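Laminin subunit ALPHA-1 (Mus musculus, PDB 2JD4) forms part of the basement membrane protein laminin-111, its LG4-5 domain pair probably anchoring it to the cell surface. Local coordinates at residues A[201-206]-A[342-347]; A[10-15]-A[227-232]; A[206-211]-A[367-372]. The protein carries 4 engineered substitutions. All coordinates share one frame; numbering follows the deposited sequence.

Interaction 1: A[201-206]-A[342-347]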
loop_
_atom_site.group_PDB
_atom_site.type_symbol
_atom_site.label_atom_id
_atom_site.label_comp_id
_atom_site.label_asym_id
_atom_site.label_seq_id
_atom_site.Cartn_x
_atom_site.Cartn_y
_atom_site.Cartn_z
ATOM N N THR A 201 4.223 -4.480 3.456
ATOM C CA THR A 201 2.897 -4.917 3.861
ATOM C C THR A 201 2.998 -6.112 4.803
ATOM O O THR A 201 3.603 -7.130 4.459
ATOM C CB THR A 201 2.064 -5.346 2.644
ATOM O OG1 THR A 201 1.751 -4.200 1.847
ATOM C CG2 THR A 201 0.793 -6.037 3.088
ATOM N N PHE A 202 2.384 -5.991 5.973
ATOM C CA PHE A 202 2.408 -7.062 6.965
ATOM C C PHE A 202 1.332 -8.130 6.733
ATOM O O PHE A 202 0.175 -7.807 6.449
ATOM C CB PHE A 202 2.225 -6.476 8.365
ATOM C CG PHE A 202 2.349 -7.493 9.468
ATOM C CD1 PHE A 202 3.510 -8.249 9.601
ATOM C CD2 PHE A 202 1.312 -7.683 10.377
ATOM C CE1 PHE A 202 3.641 -9.184 10.629
ATOM C CE2 PHE A 202 1.434 -8.619 11.413
ATOM C CZ PHE A 202 2.600 -9.367 11.535
ATOM N N PHE A 203 1.745 -9.395 6.852
ATOM C CA PHE A 203 0.874 -10.562 6.710
ATOM C C PHE A 203 0.999 -11.289 8.062
ATOM O O PHE A 203 2.065 -11.813 8.381
ATOM C CB PHE A 203 1.373 -11.494 5.598
ATOM C CG PHE A 203 1.229 -10.939 4.201
ATOM C CD1 PHE A 203 2.051 -9.910 3.748
ATOM C CD2 PHE A 203 0.297 -11.487 3.322
ATOM C CE1 PHE A 203 1.950 -9.436 2.438
ATOM C CE2 PHE A 203 0.184 -11.028 2.012
ATOM C CZ PHE A 203 1.014 -9.998 1.566
ATOM N N GLU A 204 -0.073 -11.323 8.846
ATOM C CA GLU A 204 -0.027 -11.945 10.172
ATOM C C GLU A 204 0.025 -13.476 10.227
ATOM O O GLU A 204 0.288 -14.042 11.294
ATOM C CB GLU A 204 -1.199 -11.449 11.030
ATOM C CG GLU A 204 -2.559 -12.027 10.664
ATOM C CD GLU A 204 -3.693 -11.427 11.481
ATOM O OE1 GLU A 204 -4.818 -11.960 11.422
ATOM O OE2 GLU A 204 -3.467 -10.418 12.177
ATOM N N GLY A 205 -0.242 -14.140 9.102
ATOM C CA GLY A 205 -0.189 -15.595 9.060
ATOM C C GLY A 205 -1.530 -16.302 9.142
ATOM O O GLY A 205 -1.581 -17.526 9.267
ATOM N N SER A 206 -2.621 -15.545 9.047
ATOM C CA SER A 206 -3.955 -16.123 9.144
ATOM C C SER A 206 -4.787 -16.094 7.866
ATOM O O SER A 206 -5.753 -16.850 7.747
ATOM C CB SER A 206 -4.749 -15.406 10.236
ATOM O OG SER A 206 -5.031 -14.065 9.846
ATOM N N ALA A 342 -0.322 -23.118 3.715
ATOM C CA ALA A 342 0.024 -22.278 4.861
ATOM C C ALA A 342 0.150 -20.791 4.522
ATOM O O ALA A 342 0.883 -20.428 3.610
ATOM C CB ALA A 342 1.328 -22.779 5.483
ATOM N N SER A 343 -0.559 -19.939 5.262
ATOM C CA SER A 343 -0.508 -18.491 5.027
ATOM C C SER A 343 0.842 -17.905 5.463
ATOM O O SER A 343 1.370 -18.254 6.518
ATOM C CB SER A 343 -1.638 -17.778 5.788
ATOM O OG SER A 343 -2.922 -18.068 5.250
ATOM N N PHE A 344 1.390 -17.015 4.639
ATOM C CA PHE A 344 2.666 -16.350 4.913
ATOM C C PHE A 344 2.575 -15.440 6.147
ATOM O O PHE A 344 1.514 -14.887 6.450
ATOM C CB PHE A 344 3.060 -15.499 3.690
ATOM C CG PHE A 344 4.362 -14.741 3.839
ATOM C CD1 PHE A 344 5.584 -15.403 3.783
ATOM C CD2 PHE A 344 4.360 -13.353 3.958
ATOM C CE1 PHE A 344 6.783 -14.695 3.832
ATOM C CE2 PHE A 344 5.557 -12.631 4.010
ATOM C CZ PHE A 344 6.771 -13.308 3.944
ATOM N N ARG A 345 3.690 -15.310 6.864
ATOM C CA ARG A 345 3.774 -14.412 8.019
ATOM C C ARG A 345 5.073 -13.629 7.857
ATOM O O ARG A 345 6.153 -14.212 7.829
ATOM C CB ARG A 345 3.805 -15.169 9.350
ATOM C CG ARG A 345 3.932 -14.211 10.545
ATOM C CD ARG A 345 3.896 -14.922 11.887
ATOM N NE ARG A 345 4.209 -13.997 12.978
ATOM C CZ ARG A 345 3.405 -13.026 13.402
ATOM N NH1 ARG A 345 2.221 -12.842 12.838
ATOM N NH2 ARG A 345 3.793 -12.224 14.386
ATOM N N GLY A 346 4.955 -12.310 7.745
ATOM C CA GLY A 346 6.111 -11.449 7.553
ATOM C C GLY A 346 5.692 -10.268 6.687
ATOM O O GLY A 346 4.523 -9.889 6.697
ATOM N N CYS A 347 6.621 -9.671 5.946
ATOM C CA CYS A 347 6.248 -8.549 5.080
ATOM C C CYS A 347 6.747 -8.756 3.648
ATOM O O CYS A 347 7.742 -9.454 3.409
ATOM C CB CYS A 347 6.799 -7.210 5.624
ATOM S SG CYS A 347 6.265 -6.757 7.312
HETATM O O HOH W 1 0.955 -19.455 8.789
#
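Phe203 and Gly346 form a hydrogen-bonded antiparallel pair where strand 201-204 meets the chain entering strand 347-353, in the beta-sandwich of the second laminin G domain. Phe203 N reaches Gly346 O at 2.8 Å, and Gly346 N returns to Phe203 O at 3.0 Å. Next along is the non-hydrogen-bonded pair Phe202 and Cys347. Phe202 carries its CG anti to the backbone N (chi1 -175°), and Cys347 SG lies at the edge of its ring, 3.9 Å from CD1, a sulfur-aromatic contact. The opposite side of the pairing belongs to Phe203, whose ring face takes the edge of Phe344 in a T-shaped stack, centroids 5.8 Å apart and planes at 76°. Arg345 runs out extended from CG to NE and gives NH1 to Glu204 O at 2.7 Å. That oxygen lies near the guanidinium plane, although the donor is tilted 35° from the carbonyl plane. The same NH1 stands 3.7 Å from Phe202 CZ.

Further out, the disulfide to Cys378 fixes the sulfur beside Phe202. Thr230, on strand 222-230, supports Phe344 by packing and hydrogen-bonds Arg345 O through OG1. A side chain on Gly346 would press against Phe344 CZ and its own preceding carbonyl. After the strand the chain turns at Gly205 and Ser206, and Ser343 OG hydrogen-bonds Gly207 O just beyond that corner. At the same corner a water bridges the two segments, donating to Ser343 O at 2.6 Å and to Gly205 O at 3.2 Å.

Interaction 2: A[10-15]-A[227-232]; sequences AVDTAP and EFRTTS
Arg229 and Asp12 reach for each other tip to tip, joining the last part of strand 222-230 to the N-terminal segment of the fragment by a salt bridge. From Arg229 CB outward, CG stands between the backbone N and the carbonyl carbon (chi1 70°), and the chain bends at chi3, which turns NE toward Gly283 O, its hydrogen-bond partner. The side chain also touches Trp285. At the tip, NH2 donates to Asp12 OD1 at 3.1 Å, though OD1 is modelled implausibly close to Thr231, so this bond should be read with caution. NH1 and NH2 each make a weak bond to Asp12 OD2, both at 3.4 Å. The carboxylate thus meets the guanidinium at its edge, but the two planes are 56° apart, so the pairing is twisted. Alongside, Thr231 CB packs 3.3 Å from Ala10 O. An alanine in place of Asp12 would probably leave the two terminal nitrogens of Arg229 without their acidic mate and let the guanidinium swing about its bond to Gly283. Ala10 is itself tied down by backbone bonding to Cys281, next to the Cys9-Cys281 disulfide. The loop that leads to strand 22-23 is thereby fastened against strand 222-230, which runs between strands 286-293 and 347-353 in the second laminin G domain.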
loop_
_atom_site.group_PDB
_atom_site.type_symbol
_atom_site.label_atom_id
_atom_site.label_comp_id
_atom_site.label_asym_id
_atom_site.label_seq_id
_atom_site.Cartn_x
_atom_site.Cartn_y
_atom_site.Cartn_z
ATOM N N ALA A 10 15.016 -16.246 13.196
ATOM C CA ALA A 10 15.176 -14.996 13.926
ATOM C C ALA A 10 13.863 -14.719 14.660
ATOM O O ALA A 10 12.854 -15.384 14.412
ATOM C CB ALA A 10 15.492 -13.860 12.959
ATOM N N VAL A 11 13.874 -13.745 15.563
ATOM C CA VAL A 11 12.674 -13.402 16.316
ATOM C C VAL A 11 12.224 -11.959 16.078
ATOM O O VAL A 11 13.038 -11.037 16.079
ATOM C CB VAL A 11 12.898 -13.602 17.825
ATOM C CG1 VAL A 11 11.651 -13.195 18.595
ATOM C CG2 VAL A 11 13.244 -15.055 18.103
ATOM N N ASP A 12 10.920 -11.779 15.877
ATOM C CA ASP A 12 10.330 -10.459 15.652
ATOM C C ASP A 12 9.976 -9.785 16.977
ATOM O O ASP A 12 9.336 -10.394 17.836
ATOM C CB ASP A 12 9.056 -10.579 14.808
ATOM C CG ASP A 12 9.297 -10.304 13.338
ATOM O OD1 ASP A 12 10.122 -11.010 12.726
ATOM O OD2 ASP A 12 8.655 -9.378 12.794
ATOM N N THR A 13 10.382 -8.529 17.134
ATOM C CA THR A 13 10.092 -7.780 18.353
ATOM C C THR A 13 8.954 -6.791 18.114
ATOM O O THR A 13 9.149 -5.755 17.479
ATOM C CB THR A 13 11.335 -6.999 18.842
ATOM O OG1 THR A 13 12.393 -7.915 19.149
ATOM C CG2 THR A 13 10.998 -6.187 20.087
ATOM N N ALA A 14 7.768 -7.114 18.623
ATOM C CA ALA A 14 6.597 -6.254 18.465
ATOM C C ALA A 14 6.884 -4.838 18.958
ATOM O O ALA A 14 7.284 -4.641 20.101
ATOM C CB ALA A 14 5.414 -6.840 19.223
ATOM N N PRO A 15 6.687 -3.832 18.093
ATOM C CA PRO A 15 6.932 -2.431 18.456
ATOM C C PRO A 15 5.847 -1.753 19.297
ATOM O O PRO A 15 6.114 -0.747 19.954
ATOM C CB PRO A 15 7.088 -1.739 17.095
ATOM C CG PRO A 15 7.484 -2.856 16.167
ATOM C CD PRO A 15 6.601 -3.973 16.630
ATOM N N GLU A 227 10.215 -8.502 -2.831
ATOM C CA GLU A 227 11.148 -8.602 -1.717
ATOM C C GLU A 227 10.323 -9.100 -0.545
ATOM O O GLU A 227 9.165 -8.705 -0.385
ATOM C CB GLU A 227 11.744 -7.240 -1.367
ATOM C CG GLU A 227 12.605 -6.627 -2.448
ATOM C CD GLU A 227 13.116 -5.256 -2.053
ATOM O OE1 GLU A 227 13.729 -5.145 -0.971
ATOM O OE2 GLU A 227 12.904 -4.293 -2.819
ATOM N N PHE A 228 10.904 -9.969 0.275
ATOM C CA PHE A 228 10.175 -10.491 1.418
ATOM C C PHE A 228 11.080 -10.653 2.633
ATOM O O PHE A 228 12.292 -10.782 2.499
ATOM C CB PHE A 228 9.546 -11.848 1.059
ATOM C CG PHE A 228 10.543 -12.982 0.960
ATOM C CD1 PHE A 228 10.958 -13.668 2.101
ATOM C CD2 PHE A 228 11.067 -13.361 -0.275
ATOM C CE1 PHE A 228 11.880 -14.716 2.014
ATOM C CE2 PHE A 228 11.992 -14.410 -0.375
ATOM C CZ PHE A 228 12.398 -15.087 0.774
ATOM N N ARG A 229 10.473 -10.641 3.815
ATOM C CA ARG A 229 11.189 -10.835 5.069
ATOM C C ARG A 229 10.259 -11.688 5.912
ATOM O O ARG A 229 9.042 -11.479 5.914
ATOM C CB ARG A 229 11.473 -9.504 5.786
ATOM C CG ARG A 229 10.248 -8.796 6.363
ATOM C CD ARG A 229 10.651 -7.650 7.297
ATOM N NE ARG A 229 11.275 -8.121 8.535
ATOM C CZ ARG A 229 10.622 -8.708 9.532
ATOM N NH1 ARG A 229 9.315 -8.899 9.448
ATOM N NH2 ARG A 229 11.276 -9.109 10.614
ATOM N N THR A 230 10.816 -12.661 6.619
ATOM C CA THR A 230 9.989 -13.538 7.434
ATOM C C THR A 230 10.806 -14.264 8.492
ATOM O O THR A 230 12.022 -14.394 8.365
ATOM C CB THR A 230 9.281 -14.598 6.541
ATOM O OG1 THR A 230 8.448 -15.444 7.346
ATOM C CG2 THR A 230 10.309 -15.447 5.814
ATOM N N THR A 231 10.125 -14.713 9.540
ATOM C CA THR A 231 10.757 -15.470 10.613
ATOM C C THR A 231 10.061 -16.829 10.727
ATOM O O THR A 231 10.048 -17.447 11.796
ATOM C CB THR A 231 10.658 -14.746 11.973
ATOM O OG1 THR A 231 9.281 -14.545 12.322
ATOM C CG2 THR A 231 11.372 -13.409 11.906
ATOM N N SER A 232 9.476 -17.277 9.616
ATOM C CA SER A 232 8.776 -18.562 9.545
ATOM C C SER A 232 9.339 -19.390 8.391
ATOM O O SER A 232 9.782 -18.841 7.378
ATOM C CB SER A 232 7.274 -18.344 9.341
ATOM O OG SER A 232 6.597 -19.581 9.167
#

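Interaction 3: A[206-211]-A[367-372]; sequences SGYAAL and AFDLQG
Ala210 CB sits over one face of the Phe368 ring, a CH-pi contact with 4.1 Å from that carbon to the ring centroid. Phe368 covers strand 207-212 with the CD2 and CE2 side of its ring beside Ala210 O, and also leans on Pro323 of strand 322-326. On the opposite face of the strand pair the contacts are apolar: Leu370 CD1 packs on Ala209 CB at 3.7 Å, and Leu211 CD1 on Ala367 CB at 3.5 Å, and Leu211 also touches Leu362 and Leu364.

Antiparallel backbone bonds join the two strands of this laminin G sandwich. Tyr208 and Gln371 exchange a reciprocal pair, Ala210 N gives to Asp369 O, and Phe368 N gives to Ala210 O. Where the strands turn away, a CB on Gly207 would run into Gln371 O, and one on Gly372 into Ser206 OG. Between them a water accepts from Gly207 N at 2.9 Å and donates to Gly372 O.

The polar edge is on the Ala210 side. Tyr208 has CG between its backbone N and carbonyl carbon (chi1 59°), and its hydroxyl OH donates to Asp369 OD2 at 2.7 Å. The carboxylate stands nearly perpendicular to the ring (89°), and the hydroxyl comes in 47° out of the carboxylate plane. Gln371 lies beside the tyrosine, CG 3.7 Å from Tyr208 OH, then bends at chi2 and donates NE2 to Asp369 OD1 at 3.2 Å.

Each carboxylate oxygen of Asp369 therefore has a donor of its own, one from each strand. Both donors are neutral, so they would tend to stabilise the negative charge without cancelling it, and together they hold the carboxylate against turning.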
loop_
_atom_site.group_PDB
_atom_site.type_symbol
_atom_site.label_atom_id
_atom_site.label_comp_id
_atom_site.label_asym_id
_atom_site.label_seq_id
_atom_site.Cartn_x
_atom_site.Cartn_y
_atom_site.Cartn_z
ATOM N N SER A 206 -2.621 -15.545 9.047
ATOM C CA SER A 206 -3.955 -16.123 9.144
ATOM C C SER A 206 -4.787 -16.094 7.866
ATOM O O SER A 206 -5.753 -16.850 7.747
ATOM C CB SER A 206 -4.749 -15.406 10.236
ATOM O OG SER A 206 -5.031 -14.065 9.846
ATOM N N GLY A 207 -4.432 -15.232 6.916
ATOM C CA GLY A 207 -5.235 -15.144 5.709
ATOM C C GLY A 207 -4.550 -14.967 4.365
ATOM O O GLY A 207 -3.642 -15.719 4.022
ATOM N N TYR A 208 -4.987 -13.959 3.610
ATOM C CA TYR A 208 -4.452 -13.709 2.269
ATOM C C TYR A 208 -5.003 -12.407 1.692
ATOM O O TYR A 208 -5.850 -11.747 2.297
ATOM C CB TYR A 208 -4.895 -14.847 1.345
ATOM C CG TYR A 208 -6.402 -14.945 1.290
ATOM C CD1 TYR A 208 -7.134 -14.205 0.365
ATOM C CD2 TYR A 208 -7.104 -15.673 2.248
ATOM C CE1 TYR A 208 -8.522 -14.177 0.400
ATOM C CE2 TYR A 208 -8.494 -15.653 2.291
ATOM C CZ TYR A 208 -9.194 -14.900 1.372
ATOM O OH TYR A 208 -10.568 -14.836 1.445
ATOM N N ALA A 209 -4.522 -12.057 0.503
ATOM C CA ALA A 209 -4.998 -10.878 -0.210
ATOM C C ALA A 209 -5.240 -11.342 -1.644
ATOM O O ALA A 209 -4.383 -12.007 -2.225
ATOM C CB ALA A 209 -3.957 -9.779 -0.185
ATOM N N ALA A 210 -6.409 -11.022 -2.198
ATOM C CA ALA A 210 -6.743 -11.414 -3.575
ATOM C C ALA A 210 -6.886 -10.177 -4.467
ATOM O O ALA A 210 -7.627 -9.245 -4.139
ATOM C CB ALA A 210 -8.035 -12.237 -3.596
ATOM N N LEU A 211 -6.178 -10.183 -5.594
ATOM C CA LEU A 211 -6.173 -9.065 -6.545
ATOM C C LEU A 211 -6.616 -9.441 -7.972
ATOM O O LEU A 211 -6.508 -10.596 -8.388
ATOM C CB LEU A 211 -4.760 -8.469 -6.622
ATOM C CG LEU A 211 -4.202 -7.598 -5.487
ATOM C CD1 LEU A 211 -4.481 -8.210 -4.136
ATOM C CD2 LEU A 211 -2.706 -7.423 -5.700
ATOM N N ALA A 367 -6.855 -4.807 -3.097
ATOM C CA ALA A 367 -7.395 -6.162 -3.009
ATOM C C ALA A 367 -8.916 -6.136 -2.879
ATOM O O ALA A 367 -9.462 -5.286 -2.180
ATOM C CB ALA A 367 -6.780 -6.888 -1.812
ATOM N N PHE A 368 -9.603 -7.057 -3.553
ATOM C CA PHE A 368 -11.060 -7.107 -3.470
ATOM C C PHE A 368 -11.512 -8.005 -2.318
ATOM O O PHE A 368 -12.666 -7.959 -1.895
ATOM C CB PHE A 368 -11.665 -7.567 -4.813
ATOM C CG PHE A 368 -11.274 -8.967 -5.237
ATOM C CD1 PHE A 368 -11.978 -10.075 -4.768
ATOM C CD2 PHE A 368 -10.231 -9.171 -6.141
ATOM C CE1 PHE A 368 -11.652 -11.367 -5.197
ATOM C CE2 PHE A 368 -9.899 -10.453 -6.574
ATOM C CZ PHE A 368 -10.613 -11.556 -6.102
ATOM N N ASP A 369 -10.584 -8.809 -1.808
ATOM C CA ASP A 369 -10.835 -9.716 -0.689
ATOM C C ASP A 369 -9.526 -9.727 0.097
ATOM O O ASP A 369 -8.477 -10.100 -0.432
ATOM C CB ASP A 369 -11.178 -11.122 -1.190
ATOM C CG ASP A 369 -11.652 -12.041 -0.075
ATOM O OD1 ASP A 369 -11.800 -11.572 1.075
ATOM O OD2 ASP A 369 -11.884 -13.233 -0.348
ATOM N N LEU A 370 -9.601 -9.303 1.354
ATOM C CA LEU A 370 -8.435 -9.177 2.219
ATOM C C LEU A 370 -8.718 -9.745 3.609
ATOM O O LEU A 370 -9.716 -9.388 4.237
ATOM C CB LEU A 370 -8.089 -7.688 2.332
ATOM C CG LEU A 370 -6.823 -7.177 3.019
ATOM C CD1 LEU A 370 -5.637 -7.336 2.080
ATOM C CD2 LEU A 370 -6.999 -5.703 3.371
ATOM N N GLN A 371 -7.833 -10.614 4.090
ATOM C CA GLN A 371 -7.982 -11.226 5.410
ATOM C C GLN A 371 -6.619 -11.351 6.094
ATOM O O GLN A 371 -5.708 -11.982 5.558
ATOM C CB GLN A 371 -8.596 -12.628 5.287
ATOM C CG GLN A 371 -9.868 -12.719 4.449
ATOM C CD GLN A 371 -11.028 -11.944 5.043
ATOM O OE1 GLN A 371 -11.305 -12.037 6.242
ATOM N NE2 GLN A 371 -11.724 -11.184 4.202
ATOM N N GLY A 372 -6.478 -10.760 7.277
ATOM C CA GLY A 372 -5.214 -10.851 7.992
ATOM C C GLY A 372 -4.013 -10.266 7.267
ATOM O O GLY A 372 -2.886 -10.728 7.450
HETATM O O HOH W 2 -2.197 -13.330 6.941
#

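How the interactions relate
From the N terminus, residues 10-15 come first, and interaction 2 closes a loop of some 210 residues that spans the whole first laminin G domain before returning to strand 222-230 of the second. The other two contacts start close together: strand 201-204 opens interaction 1, and strand 207-212, just past the corner, opens interaction 3. Their partners follow in the same order, 342-347 and then 367-372, so all three loops cross and none nests. Interactions 1 and 3 share Ser206 and join strands on two sides of that corner. Interaction 1 also touches interaction 2 through Cys347 O and Arg229 N, while interactions 2 and 3 stay about 10 Å apart at their nearest atoms.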